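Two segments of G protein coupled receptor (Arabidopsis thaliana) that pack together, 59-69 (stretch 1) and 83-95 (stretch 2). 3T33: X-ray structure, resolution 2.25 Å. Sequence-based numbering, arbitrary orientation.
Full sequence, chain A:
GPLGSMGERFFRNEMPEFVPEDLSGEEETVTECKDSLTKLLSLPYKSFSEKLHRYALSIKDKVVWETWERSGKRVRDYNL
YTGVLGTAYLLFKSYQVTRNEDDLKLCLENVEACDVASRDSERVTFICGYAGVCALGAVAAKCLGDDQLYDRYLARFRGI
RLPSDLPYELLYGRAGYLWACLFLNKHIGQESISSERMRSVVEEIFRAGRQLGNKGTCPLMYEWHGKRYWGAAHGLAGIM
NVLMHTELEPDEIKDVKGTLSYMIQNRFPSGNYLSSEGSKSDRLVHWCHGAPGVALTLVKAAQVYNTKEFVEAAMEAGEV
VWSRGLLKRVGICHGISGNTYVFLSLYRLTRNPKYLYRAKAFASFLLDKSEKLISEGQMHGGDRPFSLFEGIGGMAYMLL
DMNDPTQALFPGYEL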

# COMPACT_ATOMS: atom_id res chain seq x y z
N ILE A 59 14.04 -10.10 8.84
CA ILE A 59 13.63 -10.04 7.39
C ILE A 59 14.42 -8.93 6.65
O ILE A 59 15.04 -9.18 5.63
CB ILE A 59 12.10 -9.92 7.18
CG1 ILE A 59 11.40 -11.11 7.82
CG2 ILE A 59 11.68 -9.79 5.66
CD1 ILE A 59 9.88 -10.84 8.00
N LYS A 60 14.37 -7.71 7.19
CA LYS A 60 15.07 -6.58 6.59
C LYS A 60 16.51 -6.95 6.25
O LYS A 60 16.98 -6.70 5.14
CB LYS A 60 15.04 -5.38 7.53
CG LYS A 60 15.83 -4.18 7.03
CD LYS A 60 16.00 -3.13 8.12
CE LYS A 60 17.26 -3.39 8.94
NZ LYS A 60 17.77 -2.14 9.57
N ASP A 61 17.21 -7.53 7.22
CA ASP A 61 18.59 -7.94 7.03
C ASP A 61 18.71 -8.94 5.88
O ASP A 61 19.58 -8.81 5.02
CB ASP A 61 19.16 -8.55 8.31
CG ASP A 61 19.63 -7.49 9.29
OD1 ASP A 61 19.38 -6.29 9.04
OD2 ASP A 61 20.25 -7.86 10.31
N LYS A 62 17.83 -9.93 5.87
CA LYS A 62 17.83 -10.95 4.82
C LYS A 62 17.62 -10.32 3.45
O LYS A 62 18.28 -10.69 2.48
CB LYS A 62 16.74 -11.99 5.09
CG LYS A 62 16.56 -13.00 3.97
CD LYS A 62 17.84 -13.79 3.72
CE LYS A 62 17.54 -15.15 3.11
NZ LYS A 62 18.73 -15.72 2.41
N VAL A 63 16.70 -9.36 3.38
CA VAL A 63 16.41 -8.67 2.13
C VAL A 63 17.61 -7.84 1.64
O VAL A 63 17.93 -7.90 0.48
CB VAL A 63 15.14 -7.77 2.24
CG1 VAL A 63 14.95 -6.95 0.93
CG2 VAL A 63 13.91 -8.61 2.48
N VAL A 64 18.26 -7.09 2.54
CA VAL A 64 19.51 -6.38 2.25
C VAL A 64 20.61 -7.34 1.80
O VAL A 64 21.29 -7.05 0.83
CB VAL A 64 20.01 -5.53 3.42
CG1 VAL A 64 21.38 -4.92 3.11
CG2 VAL A 64 19.02 -4.41 3.71
N TRP A 65 20.72 -8.51 2.45
CA TRP A 65 21.70 -9.51 2.01
C TRP A 65 21.54 -9.86 0.52
O TRP A 65 22.48 -9.76 -0.23
CB TRP A 65 21.70 -10.77 2.86
CG TRP A 65 22.86 -11.62 2.49
CD1 TRP A 65 22.83 -12.82 1.81
CD2 TRP A 65 24.24 -11.31 2.70
NE1 TRP A 65 24.11 -13.27 1.60
CE2 TRP A 65 25.00 -12.36 2.13
CE3 TRP A 65 24.93 -10.25 3.33
CZ2 TRP A 65 26.39 -12.38 2.17
CZ3 TRP A 65 26.33 -10.27 3.36
CH2 TRP A 65 27.03 -11.33 2.80
N GLU A 66 20.31 -10.21 0.13
CA GLU A 66 20.01 -10.82 -1.15
C GLU A 66 19.97 -9.82 -2.27
O GLU A 66 20.36 -10.14 -3.36
CB GLU A 66 18.67 -11.56 -1.10
CG GLU A 66 18.64 -12.79 -0.22
CD GLU A 66 19.70 -13.84 -0.64
OE1 GLU A 66 20.01 -13.92 -1.85
OE2 GLU A 66 20.25 -14.55 0.26
N THR A 67 19.46 -8.62 -2.02
CA THR A 67 19.19 -7.71 -3.10
C THR A 67 20.35 -6.77 -3.31
O THR A 67 20.43 -6.13 -4.33
CB THR A 67 17.87 -6.89 -2.86
OG1 THR A 67 17.98 -6.05 -1.69
CG2 THR A 67 16.66 -7.80 -2.75
N TRP A 68 21.23 -6.69 -2.32
CA TRP A 68 22.35 -5.75 -2.38
C TRP A 68 23.71 -6.43 -2.33
O TRP A 68 24.52 -6.26 -3.25
CB TRP A 68 22.24 -4.73 -1.24
CG TRP A 68 23.17 -3.56 -1.39
CD1 TRP A 68 24.17 -3.20 -0.55
CD2 TRP A 68 23.18 -2.61 -2.46
NE1 TRP A 68 24.81 -2.08 -1.02
CE2 TRP A 68 24.22 -1.69 -2.19
CE3 TRP A 68 22.41 -2.43 -3.62
CZ2 TRP A 68 24.51 -0.62 -3.04
CZ3 TRP A 68 22.70 -1.37 -4.45
CH2 TRP A 68 23.74 -0.48 -4.16
N GLU A 69 23.97 -7.18 -1.27
CA GLU A 69 25.31 -7.80 -1.07
C GLU A 69 25.58 -9.00 -1.97
O GLU A 69 26.54 -8.98 -2.75
CB GLU A 69 25.62 -8.10 0.42
CG GLU A 69 25.75 -6.81 1.29
CD GLU A 69 27.07 -6.07 1.05
OE1 GLU A 69 27.99 -6.68 0.47
OE2 GLU A 69 27.20 -4.87 1.45
N GLY A 83 12.13 -4.11 -7.74
CA GLY A 83 13.56 -3.88 -7.83
C GLY A 83 14.17 -3.32 -6.56
O GLY A 83 13.60 -3.44 -5.43
N VAL A 84 15.29 -2.64 -6.74
CA VAL A 84 16.14 -2.35 -5.63
C VAL A 84 15.62 -1.15 -4.83
O VAL A 84 15.94 -1.00 -3.66
CB VAL A 84 17.62 -2.21 -6.11
CG1 VAL A 84 18.48 -1.58 -5.01
CG2 VAL A 84 18.14 -3.58 -6.51
N LEU A 85 14.80 -0.33 -5.46
CA LEU A 85 14.18 0.76 -4.75
C LEU A 85 13.25 0.24 -3.62
O LEU A 85 13.12 0.90 -2.59
CB LEU A 85 13.42 1.70 -5.72
CG LEU A 85 13.23 3.07 -5.05
CD1 LEU A 85 14.53 3.96 -4.95
CD2 LEU A 85 12.11 3.88 -5.68
N GLY A 86 12.61 -0.91 -3.82
CA GLY A 86 11.88 -1.61 -2.76
C GLY A 86 12.73 -1.78 -1.52
O GLY A 86 12.30 -1.55 -0.41
N THR A 87 13.99 -2.10 -1.72
CA THR A 87 14.91 -2.28 -0.61
C THR A 87 15.24 -0.96 0.04
O THR A 87 15.19 -0.87 1.28
CB THR A 87 16.19 -3.00 -1.09
OG1 THR A 87 15.80 -4.31 -1.56
CG2 THR A 87 17.20 -3.12 -0.01
N ALA A 88 15.55 0.07 -0.76
CA ALA A 88 15.79 1.37 -0.22
C ALA A 88 14.60 1.86 0.62
O ALA A 88 14.76 2.48 1.69
CB ALA A 88 16.07 2.40 -1.38
N TYR A 89 13.39 1.62 0.13
CA TYR A 89 12.21 2.10 0.85
C TYR A 89 12.02 1.38 2.16
O TYR A 89 11.67 1.97 3.17
CB TYR A 89 10.95 2.00 -0.07
CG TYR A 89 9.87 2.97 0.33
CD1 TYR A 89 10.15 4.23 0.87
CD2 TYR A 89 8.54 2.58 0.26
CE1 TYR A 89 9.10 5.09 1.28
CE2 TYR A 89 7.52 3.42 0.65
CZ TYR A 89 7.78 4.66 1.14
OH TYR A 89 6.65 5.40 1.51
N LEU A 90 12.29 0.11 2.16
CA LEU A 90 12.22 -0.68 3.39
C LEU A 90 13.23 -0.12 4.42
O LEU A 90 12.95 -0.06 5.64
CB LEU A 90 12.46 -2.15 3.08
CG LEU A 90 12.68 -3.02 4.36
CD1 LEU A 90 11.44 -3.01 5.29
CD2 LEU A 90 13.09 -4.47 3.96
N LEU A 91 14.41 0.29 3.91
CA LEU A 91 15.49 0.85 4.73
C LEU A 91 15.11 2.20 5.25
O LEU A 91 15.41 2.55 6.41
CB LEU A 91 16.79 0.92 3.91
CG LEU A 91 17.51 -0.43 3.91
CD1 LEU A 91 18.52 -0.44 2.81
CD2 LEU A 91 18.21 -0.62 5.25
N PHE A 92 14.47 2.97 4.37
CA PHE A 92 13.86 4.24 4.80
C PHE A 92 12.78 4.06 5.94
O PHE A 92 12.80 4.77 6.93
CB PHE A 92 13.27 5.00 3.60
CG PHE A 92 12.82 6.39 3.95
CD1 PHE A 92 13.74 7.37 4.28
CD2 PHE A 92 11.48 6.71 4.00
CE1 PHE A 92 13.33 8.65 4.67
CE2 PHE A 92 11.06 8.00 4.40
CZ PHE A 92 12.02 8.97 4.71
N LYS A 93 11.86 3.13 5.78
CA LYS A 93 10.85 2.86 6.78
C LYS A 93 11.52 2.43 8.11
O LYS A 93 11.09 2.80 9.22
CB LYS A 93 9.99 1.71 6.28
CG LYS A 93 9.03 1.20 7.30
CD LYS A 93 7.63 1.79 7.14
CE LYS A 93 7.37 2.82 8.09
NZ LYS A 93 6.11 3.55 7.71
N SER A 94 12.59 1.68 8.00
CA SER A 94 13.32 1.24 9.16
C SER A 94 14.03 2.39 9.83
O SER A 94 14.12 2.47 11.05
CB SER A 94 14.35 0.22 8.74
OG SER A 94 15.02 -0.25 9.89
N TYR A 95 14.59 3.26 9.03
CA TYR A 95 15.12 4.45 9.61
C TYR A 95 14.00 5.24 10.33
O TYR A 95 14.21 5.77 11.41
CB TYR A 95 15.82 5.31 8.51
CG TYR A 95 15.98 6.72 8.92
CD1 TYR A 95 16.89 7.08 9.93
CD2 TYR A 95 15.16 7.70 8.38
CE1 TYR A 95 16.99 8.42 10.37
CE2 TYR A 95 15.24 9.00 8.78
CZ TYR A 95 16.16 9.37 9.77
OH TYR A 95 16.22 10.69 10.15

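Two helical segments, in stretches 59-69 and 83-95, pack with their N-to-C directions at 146° and their axes 10.1 Å apart at closest approach, so the register runs in reverse: Lys60 lies nearest Leu90, Val64 nearest Thr87, and Thr67 nearest Val84. The contact is small, 455 Å² summed over both sides, and mostly apolar, with a close pair of hydroxyls toward the end where Thr67 and Val84 meet. That pair is two threonines whose CA-to-CB bonds both point toward the opposing helix. Thr67 OG1 and Thr87 OG1 lie 2.8 Å apart, at hydrogen-bonding distance, although the Thr87 proton has another acceptor within reach. Thr67 adopts chi1 p (63°), which turns its hydroxyl back along its own helix, where OG1 donates to Val63 O at 2.9 Å; the same oxygen is thus held by its own backbone while it meets Thr87. Thr87 is in the m rotamer (-63°), which directs OG1 across the interface and also brings it 3.7 Å from Val63 CG1. Its methyl takes the other branch and approaches Val64, with CG2 of Thr87 4.3 Å from CG2 of Val64.

From this pair toward Lys60, valines of the first helix pack against leucines of the second. Val63 and Val64 are both t at chi1, the common valine rotamer in helices. Val63 points toward the partner and sets its CB 4.2 Å from Leu90 CD2; Val64 points sideways and reaches Leu91 with CG2 to CD1 at 4.1 Å. The two leucines differ in conformation. Leu90 (t, p) points toward the first helix and lays CD2 close to the backbone, 3.9 Å from Lys60 CA. Leu91 (m, t) leaves its helix sideways, but its end comes nearer, so that CD1 meets Val64 and CD2 lies 4.4 Å from Lys60 CD.

Lys60 has the largest covered area in the contact, 80 Å². With chi1 and chi2 t, its chain reaches out obliquely toward the second helix and toward Ser94, CG lying 4.1 Å from Leu90 CD2; a bend at chi3 (90°, p) and a t chi4 follow. The aliphatic part thereby packs on both leucines, while NZ ends 3.4 Å from Ser94 OG; both atoms are hydrogen-bonded elsewhere in the structure.

At the other end, Val84, also t, points toward the first helix. Its CG2 lies 4.1 Å from Thr67 O, and its CG1 approaches the Trp68 ring obliquely, 4.3 Å from CE3. Trp68 (chi1 t) sits in the wider pi-type turn at 65-69, where Glu69 N makes a weak 3.4 Å hydrogen bond to Val64 O. Away from the contact, Lys62 NZ and Glu66 OE2 form a 2.9 Å salt bridge one turn apart.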